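PDB 2PSM: interleukin-15 receptor alpha chain from Mus musculus, which binds interleukin-15 through its sushi domain as the alpha subunit of the cytokine's receptor, probably presenting it to the signalling chains. Local coordinates for residues Pro13-Glu18 against Thr65-Lys70. Numbering follows the deposited sequence.
Sequences PPVSIE and TTPSLK
Ile17 divides its two branches between Pro67 and Leu69, so that one side chain touches both residues of the facing loop. Its CD1, at the end of the longer branch, meets the ring corner of Pro67, 3.9 Å from CG, and the two side chains run past each other in opposing directions. The shorter branch serves the other neighbour: CG2 of Ile17 lies 3.9 Å from CD2 of Leu69 and also touches Leu69 CG. In Ile17, chi1 of -68° sets CG2 anti to the backbone N and CG1 beside it, and the bend at chi2 (-67°) then turns CD1 to Pro67. Leu69 crosses Ile17 at a slant, and CD2 is the methyl turned to the isoleucine. The same CG of Pro67 takes a second, looser methyl, CG2 of Val15 at 4.2 Å, towards the exposed end of the patch.

The chain is a sushi (SCR) module, a small elongated fold of short strands and long loops pinned by the disulfides Cys11-Cys53 and Cys37-Cys71. Here the loop leading into strand 20-21 lies alongside the one joining strands 61-64 and 71-73, in the same chain direction. Ile17, Pro67 and Leu69 all also touch Tyr35 of strand 32-37, whose hydroxyl is hydrogen-bonded to the carbonyl O of Val15, linking the first loop to this inner strand of the four-stranded sheet. Pro67 further packs on Ile51 of strand 50-56. Beyond the apolar patch, Glu18 and Lys70 send their opposite charges towards each other, but OE1 of Glu18 stays 5.3 Å from NZ of Lys70, too far for a salt bridge.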
loop_
_atom_site.group_PDB
_atom_site.type_symbol
_atom_site.label_atom_id
_atom_site.label_comp_id
_atom_site.label_asym_id
_atom_site.label_seq_id
_atom_site.Cartn_x
_atom_site.Cartn_y
_atom_site.Cartn_z
ATOM N N PRO B 13 12.343 -10.957 20.601
ATOM C CA PRO B 13 10.915 -11.099 20.308
ATOM C C PRO B 13 10.382 -9.772 19.765
ATOM O O PRO B 13 10.892 -8.708 20.109
ATOM C CB PRO B 13 10.320 -11.450 21.665
ATOM C CG PRO B 13 11.449 -12.174 22.349
ATOM C CD PRO B 13 12.637 -11.314 21.999
ATOM N N PRO B 14 9.365 -9.820 18.892
ATOM C CA PRO B 14 8.795 -8.594 18.329
ATOM C C PRO B 14 7.894 -7.889 19.345
ATOM O O PRO B 14 7.467 -8.497 20.329
ATOM C CB PRO B 14 8.016 -9.108 17.127
ATOM C CG PRO B 14 7.512 -10.422 17.612
ATOM C CD PRO B 14 8.737 -11.011 18.291
ATOM N N VAL B 15 7.617 -6.608 19.119
ATOM C CA VAL B 15 6.748 -5.859 20.021
ATOM C C VAL B 15 5.326 -6.324 19.771
ATOM O O VAL B 15 5.038 -6.920 18.730
ATOM C CB VAL B 15 6.804 -4.341 19.751
ATOM C CG1 VAL B 15 8.243 -3.852 19.833
ATOM C CG2 VAL B 15 6.205 -4.029 18.382
ATOM N N SER B 16 4.433 -6.063 20.714
ATOM C CA SER B 16 3.047 -6.461 20.522
ATOM C C SER B 16 2.273 -5.279 19.951
ATOM O O SER B 16 2.486 -4.134 20.347
ATOM C CB SER B 16 2.419 -6.909 21.845
ATOM O OG SER B 16 2.420 -5.848 22.777
ATOM N N ILE B 17 1.393 -5.564 19.000
ATOM C CA ILE B 17 0.577 -4.535 18.379
ATOM C C ILE B 17 -0.847 -4.781 18.854
ATOM O O ILE B 17 -1.271 -5.932 18.945
ATOM C CB ILE B 17 0.633 -4.636 16.837
ATOM C CG1 ILE B 17 2.041 -4.280 16.339
ATOM C CG2 ILE B 17 -0.410 -3.711 16.217
ATOM C CD1 ILE B 17 2.423 -2.826 16.546
ATOM N N GLU B 18 -1.577 -3.711 19.159
ATOM C CA GLU B 18 -2.953 -3.835 19.644
ATOM C C GLU B 18 -3.916 -4.443 18.613
ATOM O O GLU B 18 -3.992 -3.987 17.467
ATOM C CB GLU B 18 -3.475 -2.464 20.101
ATOM C CG GLU B 18 -4.889 -2.507 20.674
ATOM C CD GLU B 18 -5.365 -1.168 21.225
ATOM O OE1 GLU B 18 -5.250 -0.145 20.516
ATOM O OE2 GLU B 18 -5.873 -1.142 22.369
ATOM N N THR B 65 12.469 -4.162 12.268
ATOM C CA THR B 65 12.164 -2.818 11.793
ATOM C C THR B 65 10.904 -2.388 12.534
ATOM O O THR B 65 10.153 -3.232 13.015
ATOM C CB THR B 65 11.892 -2.794 10.282
ATOM O OG1 THR B 65 11.007 -3.865 9.939
ATOM C CG2 THR B 65 13.186 -2.939 9.509
ATOM N N THR B 66 10.672 -1.084 12.633
ATOM C CA THR B 66 9.499 -0.584 13.344
ATOM C C THR B 66 8.224 -0.719 12.507
ATOM O O THR B 66 8.122 -0.161 11.414
ATOM C CB THR B 66 9.688 0.885 13.729
ATOM O OG1 THR B 66 10.856 1.009 14.545
ATOM C CG2 THR B 66 8.485 1.390 14.508
ATOM N N PRO B 67 7.231 -1.464 13.022
ATOM C CA PRO B 67 5.971 -1.661 12.302
ATOM C C PRO B 67 5.093 -0.410 12.270
ATOM O O PRO B 67 5.111 0.397 13.201
ATOM C CB PRO B 67 5.321 -2.820 13.063
ATOM C CG PRO B 67 5.768 -2.577 14.472
ATOM C CD PRO B 67 7.231 -2.198 14.303
ATOM N N SER B 68 4.338 -0.242 11.192
ATOM C CA SER B 68 3.452 0.909 11.076
ATOM C C SER B 68 2.020 0.423 11.191
ATOM O O SER B 68 1.079 1.210 11.107
ATOM C CB SER B 68 3.639 1.606 9.727
ATOM O OG SER B 68 3.189 0.781 8.668
ATOM N N LEU B 69 1.868 -0.882 11.397
ATOM C CA LEU B 69 0.561 -1.508 11.500
ATOM C C LEU B 69 -0.427 -0.874 12.465
ATOM O O LEU B 69 -0.088 -0.486 13.582
ATOM C CB LEU B 69 0.699 -2.982 11.884
ATOM C CG LEU B 69 -0.649 -3.700 12.052
ATOM C CD1 LEU B 69 -1.383 -3.728 10.706
ATOM C CD2 LEU B 69 -0.422 -5.114 12.581
ATOM N N LYS B 70 -1.669 -0.814 12.015
ATOM C CA LYS B 70 -2.766 -0.290 12.804
ATOM C C LYS B 70 -3.953 -1.188 12.469
ATOM O O LYS B 70 -4.365 -1.277 11.310
ATOM C CB LYS B 70 -3.049 1.157 12.415
ATOM C CG LYS B 70 -4.381 1.709 12.879
ATOM C CD LYS B 70 -4.450 1.906 14.382
ATOM C CE LYS B 70 -5.738 2.620 14.766
ATOM N NZ LYS B 70 -5.793 2.916 16.226
#